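Local structure of MB2760 (Mycobacterium tuberculosis, 2BNG) at residues C[22-27]-C[108-113]; C[52-57]-C[61-66]. The protein hydrolyses epoxides to diols, accepting long or bulky lipophilic substrates such as 9,10-epoxystearic acid and cholesterol 5,6-oxide in vitro. All coordinates share one frame; numbering follows the deposited sequence.

Contact 1 of 2, residues C[22-27]-C[108-113]; sequences EAFLNA and GVFEVD
Phe24 and Leu25 meet Phe110 from a helical turn whose shortest backbone bond runs from Ala27 N to Ala23 O, 2.9 Å. Across the contact itself everything is apolar. Phe24 carries its CG anti to the backbone N (chi1 166°), which swings the ring off the helix toward strand 100-113. There its CE2 comes to 4.3 Å from Phe110 CE2. This atom of Phe24 lies near the plane of the Phe110 ring, at its edge, whereas Phe110 approaches the Phe24 ring obliquely. Leu25 arrives from the direction opposite to Phe110, and its CD1 methyl comes to 4.1 Å from Phe110 CZ, oblique to the ring. One aromatic ring from the strand thus receives two consecutive helix residues. Trp120 of the neighbouring strand 116-123 binds the cluster together: its ring is nearly parallel to that of Phe110 and meets that of Phe24 edge-to-face. Val21, one helical turn before Leu25, also touches Phe110. Phe24, Leu25 and Phe110 are all buried where helix 13-30 packs on the curved sheet of this NTF2-like fold. The Phe110 side chain lies about 4 Å from that of Asp122, the proton acceptor, and the Leu25 side chain about 6 Å from that of Asp93, the proton donor. Hydrocarbon and aromatic surface therefore adjoins the catalytic aspartates, consistent with an enzyme that takes lipophilic epoxides.

Contact 2 of 2, residues C[52-57]-C[61-66]; sequences SRIRGG and ATLLRR
Ile54 and Leu63 touch methyl to methyl, with Ile54 CD1 3.6 Å from Leu63 CD2, and their side chains run obliquely to each other between strand 52-55 and helix 57-65. The isoleucine reaches its partner by extension: CG1 stands beside the backbone N (chi1 -70°), and CD1 continues the chain fully stretched. Leu63 has its CG anti to the backbone N (chi1 -160°), which turns the CD2 branch to the isoleucine. The second tie is polar and belongs to the first helical turn. Ala61 N donates to Gly57 O over 2.8 Å in a fairly straight bond (155° at the hydrogen). Ala61 CB lies 3.1 Å from Gly57 O, on much the same side as the N-H. Just before this turn, Gly56 occupies the N-cap position with a positive phi, a backbone shape suited to glycine, and bends the chain from strand into helix. Its carbonyl oxygen is hydrogen-bonded to Thr60 OG1, a further link across the helix start. Farther along the helix, Arg65 NH2 forms salt bridges with both Asp34 and Asp37, and Ala61 also packs on Asp37; both aspartates belong to helix 33-39. Strand 52-55, outermost in the chain's sheet, pairs antiparallel with strand 44-48. Helix 57-65 follows directly on this edge strand, touches it through Leu63 and Ile54, and meets helix 33-39 through Ala61 and Arg65.

How the contacts relate
From the N terminus, the chain runs through helix 13-30, which supplies the first half of contact 1, then through helix 33-39 and strand 44-48 into strand 52-55. Contact 2 closes at once, a short local loop in which strand 52-55 turns into helix 57-65. The chain then adds strands 72-83 and 86-97 before strand 100-113 returns to helix 13-30 and closes contact 1 over 80 intervening residues. Contact 2 is therefore nested inside the loop of contact 1. Their centres lie 14 Å apart and they do not touch, but both reach the same mixed sheet, one at an inner strand and the other at an outermost strand.

Contact 1 of 2, residues C[22-27]-C[108-113]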
loop_
_atom_site.group_PDB
_atom_site.type_symbol
_atom_site.label_atom_id
_atom_site.label_comp_id
_atom_site.label_asym_id
_atom_site.label_seq_id
_atom_site.Cartn_x
_atom_site.Cartn_y
_atom_site.Cartn_z
ATOM N N GLU C 22 22.809 25.468 0.044
ATOM C CA GLU C 22 21.361 25.419 0.192
ATOM C C GLU C 22 20.907 25.771 1.611
ATOM O O GLU C 22 19.971 26.565 1.796
ATOM C CB GLU C 22 20.835 24.049 -0.190
ATOM C CG GLU C 22 20.873 23.775 -1.665
ATOM C CD GLU C 22 20.483 22.340 -2.001
ATOM O OE1 GLU C 22 20.749 21.438 -1.167
ATOM O OE2 GLU C 22 19.913 22.117 -3.094
ATOM N N ALA C 23 21.567 25.181 2.609
ATOM C CA ALA C 23 21.262 25.499 4.015
ATOM C C ALA C 23 21.460 27.002 4.271
ATOM O O ALA C 23 20.613 27.654 4.894
ATOM C CB ALA C 23 22.090 24.665 4.964
ATOM N N PHE C 24 22.540 27.567 3.738
ATOM C CA PHE C 24 22.781 28.979 3.939
ATOM C C PHE C 24 21.696 29.899 3.326
ATOM O O PHE C 24 21.203 30.805 3.980
ATOM C CB PHE C 24 24.180 29.370 3.462
ATOM C CG PHE C 24 24.371 30.845 3.346
ATOM C CD1 PHE C 24 24.430 31.634 4.486
ATOM C CD2 PHE C 24 24.444 31.443 2.086
ATOM C CE1 PHE C 24 24.578 33.007 4.386
ATOM C CE2 PHE C 24 24.604 32.815 1.952
ATOM C CZ PHE C 24 24.673 33.614 3.113
ATOM N N LEU C 25 21.333 29.650 2.077
ATOM C CA LEU C 25 20.315 30.448 1.391
ATOM C C LEU C 25 18.912 30.316 2.003
ATOM O O LEU C 25 18.204 31.324 2.132
ATOM C CB LEU C 25 20.319 30.167 -0.115
ATOM C CG LEU C 25 21.617 30.633 -0.808
ATOM C CD1 LEU C 25 21.722 29.993 -2.197
ATOM C CD2 LEU C 25 21.727 32.166 -0.896
ATOM N N ASN C 26 18.527 29.109 2.420
ATOM C CA ASN C 26 17.287 28.955 3.176
ATOM C C ASN C 26 17.374 29.710 4.492
ATOM O O ASN C 26 16.414 30.351 4.910
ATOM C CB ASN C 26 16.899 27.480 3.389
ATOM C CG ASN C 26 16.453 26.794 2.083
ATOM O OD1 ASN C 26 15.659 27.340 1.304
ATOM N ND2 ASN C 26 16.976 25.603 1.840
ATOM N N ALA C 27 18.539 29.680 5.126
ATOM C CA ALA C 27 18.721 30.371 6.391
ATOM C C ALA C 27 18.502 31.874 6.274
ATOM O O ALA C 27 17.902 32.479 7.160
ATOM C CB ALA C 27 20.102 30.069 6.992
ATOM N N GLY C 108 24.663 32.927 -8.395
ATOM C CA GLY C 108 25.638 33.014 -7.338
ATOM C C GLY C 108 26.673 31.935 -7.474
ATOM O O GLY C 108 26.348 30.783 -7.819
ATOM N N VAL C 109 27.923 32.307 -7.231
ATOM C CA VAL C 109 28.991 31.323 -7.115
ATOM C C VAL C 109 29.577 31.375 -5.697
ATOM O O VAL C 109 29.823 32.445 -5.126
ATOM C CB VAL C 109 30.094 31.421 -8.217
ATOM C CG1 VAL C 109 29.539 31.855 -9.577
ATOM C CG2 VAL C 109 31.172 32.341 -7.809
ATOM N N PHE C 110 29.759 30.188 -5.129
ATOM C CA PHE C 110 30.264 30.048 -3.772
ATOM C C PHE C 110 31.484 29.175 -3.789
ATOM O O PHE C 110 31.675 28.380 -4.720
ATOM C CB PHE C 110 29.197 29.420 -2.863
ATOM C CG PHE C 110 27.889 30.152 -2.882
ATOM C CD1 PHE C 110 27.030 30.062 -3.977
ATOM C CD2 PHE C 110 27.510 30.945 -1.803
ATOM C CE1 PHE C 110 25.803 30.748 -3.991
ATOM C CE2 PHE C 110 26.291 31.625 -1.808
ATOM C CZ PHE C 110 25.426 31.520 -2.903
ATOM N N GLU C 111 32.306 29.342 -2.761
ATOM C CA GLU C 111 33.317 28.365 -2.418
ATOM C C GLU C 111 33.124 27.949 -0.974
ATOM O O GLU C 111 32.946 28.782 -0.078
ATOM C CB GLU C 111 34.729 28.917 -2.645
ATOM C CG GLU C 111 35.366 28.353 -3.888
ATOM C CD GLU C 111 36.438 29.251 -4.440
ATOM O OE1 GLU C 111 37.195 29.831 -3.638
ATOM O OE2 GLU C 111 36.534 29.383 -5.682
ATOM N N VAL C 112 33.136 26.646 -0.751
ATOM C CA VAL C 112 32.996 26.142 0.600
ATOM C C VAL C 112 34.171 25.264 1.012
ATOM O O VAL C 112 34.649 24.418 0.261
ATOM C CB VAL C 112 31.550 25.553 0.920
ATOM C CG1 VAL C 112 30.605 25.611 -0.285
ATOM C CG2 VAL C 112 31.612 24.173 1.540
ATOM N N ASP C 113 34.649 25.530 2.215
ATOM C CA ASP C 113 35.804 24.873 2.774
ATOM C C ASP C 113 35.348 24.400 4.138
ATOM O O ASP C 113 35.069 25.213 5.024
ATOM C CB ASP C 113 36.965 25.878 2.879
ATOM C CG ASP C 113 38.179 25.326 3.637
ATOM O OD1 ASP C 113 38.461 24.108 3.555
ATOM O OD2 ASP C 113 38.890 26.117 4.304
#

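Contact 2 of 2, residues C[52-57]-C[61-66]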
loop_
_atom_site.group_PDB
_atom_site.type_symbol
_atom_site.label_atom_id
_atom_site.label_comp_id
_atom_site.label_asym_id
_atom_site.label_seq_id
_atom_site.Cartn_x
_atom_site.Cartn_y
_atom_site.Cartn_z
ATOM N N SER C 52 29.496 45.833 -4.667
ATOM C CA SER C 52 29.955 45.823 -3.305
ATOM C C SER C 52 30.872 44.647 -3.059
ATOM O O SER C 52 30.686 43.550 -3.627
ATOM C CB SER C 52 28.773 45.806 -2.317
ATOM O OG SER C 52 28.094 44.563 -2.287
ATOM N N ARG C 53 31.876 44.906 -2.231
ATOM C CA ARG C 53 32.691 43.858 -1.664
ATOM C C ARG C 53 32.858 44.040 -0.158
ATOM O O ARG C 53 33.199 45.117 0.314
ATOM C CB ARG C 53 34.049 43.756 -2.343
ATOM C CG ARG C 53 34.805 42.602 -1.730
ATOM C CD ARG C 53 36.199 42.427 -2.220
ATOM N NE ARG C 53 36.161 41.949 -3.576
ATOM C CZ ARG C 53 36.655 42.661 -4.562
ATOM N NH1 ARG C 53 37.225 43.820 -4.275
ATOM N NH2 ARG C 53 36.603 42.213 -5.796
ATOM N N ILE C 54 32.597 42.974 0.584
ATOM C CA ILE C 54 32.801 42.957 2.023
ATOM C C ILE C 54 33.699 41.782 2.344
ATOM O O ILE C 54 33.562 40.698 1.753
ATOM C CB ILE C 54 31.454 42.832 2.796
ATOM C CG1 ILE C 54 30.654 44.129 2.667
ATOM C CG2 ILE C 54 31.686 42.541 4.273
ATOM C CD1 ILE C 54 29.288 44.088 3.354
ATOM N N ARG C 55 34.601 42.008 3.292
ATOM C CA ARG C 55 35.489 40.974 3.801
ATOM C C ARG C 55 35.236 40.614 5.249
ATOM O O ARG C 55 35.242 41.479 6.118
ATOM C CB ARG C 55 36.904 41.452 3.674
ATOM C CG ARG C 55 37.113 41.984 2.325
ATOM C CD ARG C 55 38.511 42.186 2.125
ATOM N NE ARG C 55 39.055 40.889 2.433
ATOM C CZ ARG C 55 39.647 40.102 1.552
ATOM N NH1 ARG C 55 39.832 40.433 0.296
ATOM N NH2 ARG C 55 40.075 38.957 1.938
ATOM N N GLY C 56 35.046 39.328 5.503
ATOM C CA GLY C 56 34.887 38.841 6.859
ATOM C C GLY C 56 33.503 38.308 7.118
ATOM O O GLY C 56 32.523 39.031 6.961
ATOM N N GLY C 57 33.442 37.041 7.520
ATOM C CA GLY C 57 32.192 36.362 7.815
ATOM C C GLY C 57 31.372 37.000 8.921
ATOM O O GLY C 57 30.161 37.129 8.813
ATOM N N ALA C 61 27.833 38.572 8.523
ATOM C CA ALA C 61 26.812 37.926 9.340
ATOM C C ALA C 61 26.000 38.923 10.166
ATOM O O ALA C 61 24.768 38.825 10.200
ATOM C CB ALA C 61 27.416 36.858 10.218
ATOM N N THR C 62 26.670 39.888 10.810
ATOM C CA THR C 62 25.920 40.856 11.623
ATOM C C THR C 62 25.248 41.944 10.775
ATOM O O THR C 62 24.196 42.469 11.152
ATOM C CB THR C 62 26.693 41.442 12.876
ATOM O OG1 THR C 62 27.789 42.242 12.468
ATOM C CG2 THR C 62 27.276 40.371 13.713
ATOM N N LEU C 63 25.829 42.251 9.619
ATOM C CA LEU C 63 25.156 43.124 8.650
ATOM C C LEU C 63 23.797 42.542 8.248
ATOM O O LEU C 63 22.772 43.241 8.278
ATOM C CB LEU C 63 26.011 43.302 7.403
ATOM C CG LEU C 63 25.647 44.528 6.589
ATOM C CD1 LEU C 63 26.157 45.791 7.268
ATOM C CD2 LEU C 63 26.235 44.417 5.210
ATOM N N LEU C 64 23.811 41.256 7.885
ATOM C CA LEU C 64 22.610 40.545 7.500
ATOM C C LEU C 64 21.628 40.426 8.657
ATOM O O LEU C 64 20.428 40.672 8.491
ATOM C CB LEU C 64 22.951 39.163 6.940
ATOM C CG LEU C 64 23.670 39.157 5.581
ATOM C CD1 LEU C 64 24.176 37.758 5.266
ATOM C CD2 LEU C 64 22.802 39.706 4.441
ATOM N N ARG C 65 22.137 40.075 9.834
ATOM C CA ARG C 65 21.310 40.026 11.027
ATOM C C ARG C 65 20.601 41.356 11.269
ATOM O O ARG C 65 19.426 41.381 11.643
ATOM C CB ARG C 65 22.130 39.615 12.251
ATOM C CG ARG C 65 21.313 39.492 13.536
ATOM C CD ARG C 65 22.204 39.208 14.754
ATOM N NE ARG C 65 22.801 37.870 14.665
ATOM C CZ ARG C 65 22.251 36.756 15.157
ATOM N NH1 ARG C 65 21.078 36.807 15.792
ATOM N NH2 ARG C 65 22.877 35.583 15.011
ATOM N N ARG C 66 21.303 42.455 11.034
ATOM C CA ARG C 66 20.738 43.759 11.327
ATOM C C ARG C 66 19.725 44.243 10.311
ATOM O O ARG C 66 19.077 45.261 10.512
ATOM C CB ARG C 66 21.827 44.779 11.582
ATOM C CG ARG C 66 22.383 44.553 12.934
ATOM C CD ARG C 66 23.399 45.526 13.277
ATOM N NE ARG C 66 23.968 45.129 14.542
ATOM C CZ ARG C 66 25.087 45.628 14.995
ATOM N NH1 ARG C 66 25.648 46.526 14.253
ATOM N NH2 ARG C 66 25.629 45.256 16.146
#